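Local coordinates for protein probable L,D-transpeptidase 3 (Mycobacterium tuberculosis, PDB 6D4K) that probably acts as an L,D-transpeptidase in cell-wall biogenesis, does not make 3->3 peptidoglycan cross-links from tetrapeptide donors, and may anchor proteins to peptidoglycan, at residues 37-42 / 111-116; 174-179 / 251-256. All coordinates share one frame; numbering follows the deposited sequence. Where two conformers were deposited one is given.

Contact 1: residues 37-42 / 111-116; sequences QVVGVA and FKTGPA. With CA (calcium ion), chain B.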
loop_
_atom_site.group_PDB
_atom_site.type_symbol
_atom_site.label_atom_id
_atom_site.label_comp_id
_atom_site.label_asym_id
_atom_site.label_seq_id
_atom_site.Cartn_x
_atom_site.Cartn_y
_atom_site.Cartn_z
ATOM N N GLN A 37 16.448 7.708 -4.316
ATOM C CA GLN A 37 15.703 6.513 -3.950
ATOM C C GLN A 37 14.811 6.077 -5.106
ATOM O O GLN A 37 14.280 6.913 -5.846
ATOM C CB GLN A 37 14.844 6.803 -2.721
ATOM C CG GLN A 37 14.262 5.547 -2.053
ATOM C CD GLN A 37 13.373 5.840 -0.856
ATOM O OE1 GLN A 37 13.353 6.951 -0.338
ATOM N NE2 GLN A 37 12.635 4.837 -0.411
ATOM N N VAL A 38 14.664 4.760 -5.268
ATOM C CA VAL A 38 13.752 4.170 -6.242
ATOM C C VAL A 38 12.467 3.793 -5.521
ATOM O O VAL A 38 12.489 2.984 -4.580
ATOM C CB VAL A 38 14.373 2.940 -6.921
ATOM C CG1 VAL A 38 13.378 2.355 -7.921
ATOM C CG2 VAL A 38 15.683 3.308 -7.595
ATOM N N VAL A 39 11.344 4.369 -5.964
ATOM C CA VAL A 39 10.067 4.226 -5.275
ATOM C C VAL A 39 8.942 3.886 -6.256
ATOM O O VAL A 39 9.038 4.119 -7.467
ATOM C CB VAL A 39 9.699 5.490 -4.454
ATOM C CG1 VAL A 39 10.805 5.804 -3.438
ATOM C CG2 VAL A 39 9.396 6.695 -5.388
ATOM N N GLY A 40 7.850 3.340 -5.714
ATOM C CA GLY A 40 6.633 3.113 -6.474
ATOM C C GLY A 40 5.937 4.418 -6.838
ATOM O O GLY A 40 6.223 5.499 -6.324
ATOM N N VAL A 41 4.963 4.295 -7.744
ATOM C CA VAL A 41 4.473 5.460 -8.486
ATOM C C VAL A 41 3.449 6.298 -7.738
ATOM O O VAL A 41 2.993 7.314 -8.270
ATOM C CB VAL A 41 3.970 5.131 -9.910
ATOM C CG1 VAL A 41 5.097 4.571 -10.758
ATOM C CG2 VAL A 41 2.796 4.176 -9.864
ATOM N N ALA A 42 3.094 5.938 -6.505
ATOM C CA ALA A 42 2.259 6.800 -5.679
ATOM C C ALA A 42 2.964 7.204 -4.390
ATOM O O ALA A 42 2.304 7.592 -3.419
ATOM C CB ALA A 42 0.894 6.170 -5.389
ATOM N N PHE A 111 14.316 11.905 -6.979
ATOM C CA PHE A 111 14.158 10.489 -6.729
ATOM C C PHE A 111 13.778 9.838 -8.042
ATOM O O PHE A 111 13.541 10.517 -9.034
ATOM C CB PHE A 111 13.180 10.207 -5.583
ATOM C CG PHE A 111 11.764 10.644 -5.855
ATOM C CD1 PHE A 111 10.869 9.777 -6.479
ATOM C CD2 PHE A 111 11.317 11.901 -5.460
ATOM C CE1 PHE A 111 9.548 10.150 -6.697
ATOM C CE2 PHE A 111 9.998 12.290 -5.686
ATOM C CZ PHE A 111 9.107 11.407 -6.303
ATOM N N LYS A 112 13.734 8.521 -8.049
ATOM C CA LYS A 112 13.430 7.751 -9.239
ATOM C C LYS A 112 12.223 6.876 -8.979
ATOM O O LYS A 112 12.019 6.386 -7.866
ATOM C CB LYS A 112 14.617 6.871 -9.648
ATOM C CG LYS A 112 15.843 7.727 -9.964
ATOM C CD LYS A 112 16.581 7.265 -11.211
ATOM C CE LYS A 112 18.079 7.449 -11.068
ATOM N NZ LYS A 112 18.438 8.806 -10.571
ATOM N N THR A 113 11.435 6.664 -10.023
ATOM C CA THR A 113 10.327 5.732 -9.954
ATOM C C THR A 113 10.656 4.485 -10.766
ATOM O O THR A 113 11.296 4.571 -11.823
ATOM C CB THR A 113 9.039 6.362 -10.479
ATOM O OG1 THR A 113 9.269 6.900 -11.784
ATOM C CG2 THR A 113 8.577 7.479 -9.543
ATOM N N GLY A 114 10.223 3.329 -10.264
ATOM C CA GLY A 114 10.297 2.103 -11.025
ATOM C C GLY A 114 9.068 1.941 -11.900
ATOM O O GLY A 114 8.426 2.929 -12.297
ATOM N N PRO A 115 8.703 0.696 -12.205
ATOM C CA PRO A 115 7.475 0.459 -12.976
ATOM C C PRO A 115 6.244 0.815 -12.153
ATOM O O PRO A 115 6.259 0.800 -10.916
ATOM C CB PRO A 115 7.527 -1.045 -13.264
ATOM C CG PRO A 115 8.336 -1.607 -12.128
ATOM C CD PRO A 115 9.358 -0.560 -11.787
ATOM N N ALA A 116 5.152 1.112 -12.858
ATOM C CA ALA A 116 3.870 1.339 -12.195
ATOM C C ALA A 116 3.249 -0.019 -11.919
ATOM O O ALA A 116 2.714 -0.662 -12.814
ATOM C CB ALA A 116 2.959 2.208 -13.055
HETATM CA CA CA B . 11.885 1.115 -3.307
HETATM O O HOH W 1 13.527 2.171 -1.926
HETATM O O HOH W 2 11.939 -0.290 -1.265
HETATM O O HOH W 3 10.270 2.398 -2.221
HETATM O O HOH W 4 13.425 -0.191 -4.277
#
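Val-38 and Val-39 run parallel to Lys-112 and Thr-113, and three backbone hydrogen bonds join the strands. Lys-112 N donates to Gln-37 O at 2.8 Å, a nearly straight bond (170° at the hydrogen). Lys-112 O in turn accepts from Val-39 N at 2.9 Å, and Gly-114 N reaches Val-39 O at 3.1 Å. The carbonyls of Lys-112 and Val-39 each also receive a CA-H, from Val-38 and Thr-113 respectively.

Apolar contacts fill the buried face. Val-39 CG2 lies 3.6 Å from CD1 of Phe-111, whose ring stands edge-to-face with Trp-94. Phe-111 CG sits between its own N and carbonyl carbon (chi1 64°), which brings the ring to the valine. Beyond the paired residues, both methyls of Val-41 rest on Ala-116, on its CA and CB, CG2 coming 3.8 Å from CB; the small alanine lets a branched side chain come this close to the backbone.

Metal binding uses the outer edge: Val-38 O binds calcium at 2.3 Å, with Asp-252 of the catalytic domain as the other protein ligand, and Gln-37, its OE1 held by Thr-34 N, donates through NE2 to a calcium-bound water. This is a parallel edge-strand pairing in the mixed sheet of the N-terminal immunoglobulin-like domain, carrying a calcium site at its border with the catalytic domain.

Contact 2: residues 174-179 / 251-256; sequences YTVLSK and VDIGDP. With CA (calcium ion), chain B.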
loop_
_atom_site.group_PDB
_atom_site.type_symbol
_atom_site.label_atom_id
_atom_site.label_comp_id
_atom_site.label_asym_id
_atom_site.label_seq_id
_atom_site.Cartn_x
_atom_site.Cartn_y
_atom_site.Cartn_z
ATOM N N TYR A 174 -4.911 3.495 -1.642
ATOM C CA TYR A 174 -3.852 3.226 -0.678
ATOM C C TYR A 174 -2.510 3.163 -1.387
ATOM O O TYR A 174 -2.436 3.107 -2.615
ATOM C CB TYR A 174 -4.113 1.895 0.034
ATOM C CG TYR A 174 -5.462 1.815 0.695
ATOM C CD1 TYR A 174 -5.688 2.421 1.923
ATOM C CD2 TYR A 174 -6.520 1.144 0.091
ATOM C CE1 TYR A 174 -6.927 2.356 2.533
ATOM C CE2 TYR A 174 -7.761 1.072 0.696
ATOM C CZ TYR A 174 -7.958 1.678 1.918
ATOM O OH TYR A 174 -9.191 1.611 2.525
ATOM N N THR A 175 -1.434 3.165 -0.603
ATOM C CA THR A 175 -0.114 2.934 -1.157
ATOM C C THR A 175 0.592 1.893 -0.306
ATOM O O THR A 175 0.315 1.744 0.890
ATOM C CB THR A 175 0.740 4.215 -1.253
ATOM O OG1 THR A 175 1.090 4.659 0.061
ATOM C CG2 THR A 175 -0.006 5.335 -2.005
ATOM N N VAL A 176 1.511 1.167 -0.929
ATOM C CA VAL A 176 2.301 0.189 -0.187
ATOM C C VAL A 176 3.226 0.910 0.785
ATOM O O VAL A 176 4.081 1.707 0.379
ATOM C CB VAL A 176 3.095 -0.714 -1.136
ATOM C CG1 VAL A 176 4.039 -1.632 -0.337
ATOM C CG2 VAL A 176 2.155 -1.522 -2.009
ATOM N N LEU A 177 3.053 0.635 2.078
ATOM C CA LEU A 177 3.861 1.237 3.134
ATOM C C LEU A 177 5.084 0.407 3.492
ATOM O O LEU A 177 6.100 0.969 3.905
ATOM C CB LEU A 177 3.032 1.429 4.403
ATOM C CG LEU A 177 1.788 2.305 4.256
ATOM C CD1 LEU A 177 0.997 2.354 5.552
ATOM C CD2 LEU A 177 2.150 3.713 3.798
ATOM N N SER A 178 4.996 -0.917 3.377
ATOM C CA SER A 178 6.115 -1.786 3.706
ATOM C C SER A 178 5.842 -3.166 3.127
ATOM O O SER A 178 4.706 -3.489 2.753
ATOM C CB SER A 178 6.324 -1.879 5.224
ATOM O OG SER A 178 5.247 -2.550 5.862
ATOM N N LYS A 179 6.905 -3.970 3.068
ATOM C CA LYS A 179 6.897 -5.358 2.611
ATOM C C LYS A 179 7.681 -6.158 3.638
ATOM O O LYS A 179 8.795 -5.768 4.002
ATOM C CB LYS A 179 7.598 -5.519 1.229
ATOM C CG LYS A 179 6.767 -5.197 -0.000
ATOM C CD LYS A 179 7.666 -4.918 -1.187
ATOM C CE LYS A 179 8.614 -6.061 -1.527
ATOM N NZ LYS A 179 8.995 -5.966 -2.964
ATOM N N VAL A 251 6.025 -5.603 -6.510
ATOM C CA VAL A 251 5.576 -4.300 -6.036
ATOM C C VAL A 251 6.697 -3.623 -5.250
ATOM O O VAL A 251 7.601 -4.258 -4.691
ATOM C CB VAL A 251 4.300 -4.482 -5.184
ATOM C CG1 VAL A 251 4.645 -5.026 -3.793
ATOM C CG2 VAL A 251 3.494 -3.185 -5.112
ATOM N N ASP A 252 6.626 -2.303 -5.190
ATOM C CA ASP A 252 7.575 -1.516 -4.419
ATOM C C ASP A 252 6.834 -0.649 -3.417
ATOM O O ASP A 252 5.645 -0.353 -3.573
ATOM C CB ASP A 252 8.423 -0.608 -5.326
ATOM C CG ASP A 252 9.674 -0.056 -4.635
ATOM O OD1 ASP A 252 10.061 -0.566 -3.555
ATOM O OD2 ASP A 252 10.292 0.901 -5.177
ATOM N N ILE A 253 7.555 -0.239 -2.369
ATOM C CA ILE A 253 6.977 0.703 -1.415
ATOM C C ILE A 253 6.652 1.993 -2.150
ATOM O O ILE A 253 7.486 2.548 -2.876
ATOM C CB ILE A 253 7.894 0.921 -0.199
ATOM C CG1 ILE A 253 7.834 -0.275 0.762
ATOM C CG2 ILE A 253 7.493 2.192 0.560
ATOM C CD1 ILE A 253 8.245 -1.626 0.184
ATOM N N GLY A 254 5.418 2.460 -1.990
ATOM C CA GLY A 254 4.938 3.617 -2.701
ATOM C C GLY A 254 4.023 3.295 -3.856
ATOM O O GLY A 254 3.344 4.191 -4.336
ATOM N N ASP A 255 3.950 2.044 -4.295
ATOM C CA ASP A 255 3.038 1.709 -5.377
ATOM C C ASP A 255 1.589 1.733 -4.881
ATOM O O ASP A 255 1.325 1.529 -3.697
ATOM C CB ASP A 255 3.372 0.342 -5.967
ATOM C CG ASP A 255 4.427 0.421 -7.049
ATOM O OD1 ASP A 255 4.339 1.317 -7.925
ATOM O OD2 ASP A 255 5.357 -0.420 -7.023
ATOM N N PRO A 256 0.638 2.018 -5.767
ATOM C CA PRO A 256 -0.753 2.184 -5.347
ATOM C C PRO A 256 -1.529 0.878 -5.311
ATOM O O PRO A 256 -1.326 -0.042 -6.113
ATOM C CB PRO A 256 -1.329 3.105 -6.434
ATOM C CG PRO A 256 -0.533 2.763 -7.673
ATOM C CD PRO A 256 0.859 2.429 -7.158
HETATM CA CA CA B . 11.885 1.115 -3.307
HETATM O O HOH W 5 10.538 -3.332 -3.058
HETATM O O HOH W 3 10.270 2.398 -2.221
HETATM O O HOH W 2 11.939 -0.290 -1.265
HETATM O O HOH W 1 13.527 2.171 -1.926
HETATM O O HOH W 4 13.425 -0.191 -4.277
#
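A type II beta turn, Asp-252 to Asp-255, leads from helix 241-250 into strand 256-260 of the YkuD-type catalytic domain and docks against the broken strand 172-180. Thr-175 and Pro-256 form an antiparallel, non-hydrogen-bonded pair; a proline suits this place because in such a pair the backbone N is not called on to bond to the partner Thr-175. Beside it Val-176 is gripped at both polar backbone atoms: its N donates to Asp-255 O at 2.8 Å, and its O accepts from Gly-254 N in the carbonyl plane, on a lone pair. Gly-254 has positive phi (103°), as expected at the third position of such a turn, where a side chain would collide with the preceding carbonyl.

The branched side chain of Val-176 fits over the turn, with CB against Asp-252 O and CG2 3.8 Å from CG2 of Val-251. Ile-253 lies along residues 176-179: CG2 meets Val-176 O, CG1 lies against Ser-178 CA, and CD1 rests 3.6 Å from Lys-179 CD. The lysine thus spends its methylenes on apolar packing, and its bend at chi3 (57°) helps to bring the ammonium group to the helix end, where Tyr-248 offers both its carbonyl and its ring.

Asp-255 OD2 accepts from Asp-252 N through its anti lone pair, bracing the aspartate whose OD1 and OD2 both bind calcium, each at 2.5 Å. One water links Asp-252 OD1 to Lys-179, while Lys-179 NZ itself donates to Val-251 O at 2.8 Å, nearly in line with the carbonyl bond.

In the fold
From the N terminus, the chain passes 37-42, builds most of the immunoglobulin-like domain and returns at 111-116, where contact 1 closes a loop of 68 residues. It then enters the catalytic domain; contact 2 closes a second loop, of 71 residues, between 174-179 and 251-256. The loops follow in series, neither nesting nor crossing, yet their centres lie about 10 Å apart and the contacts touch. Segments 37-42 and 251-256 are the partners: Gly-40 N probably bonds to Ile-253 O, and Ala-42 N to Gly-254 O. One calcium ion, held by Val-38 and Asp-252, spans the same junction, tying the edge of the N-terminal sheet to the turn that leads into strand 256-260 of the catalytic domain.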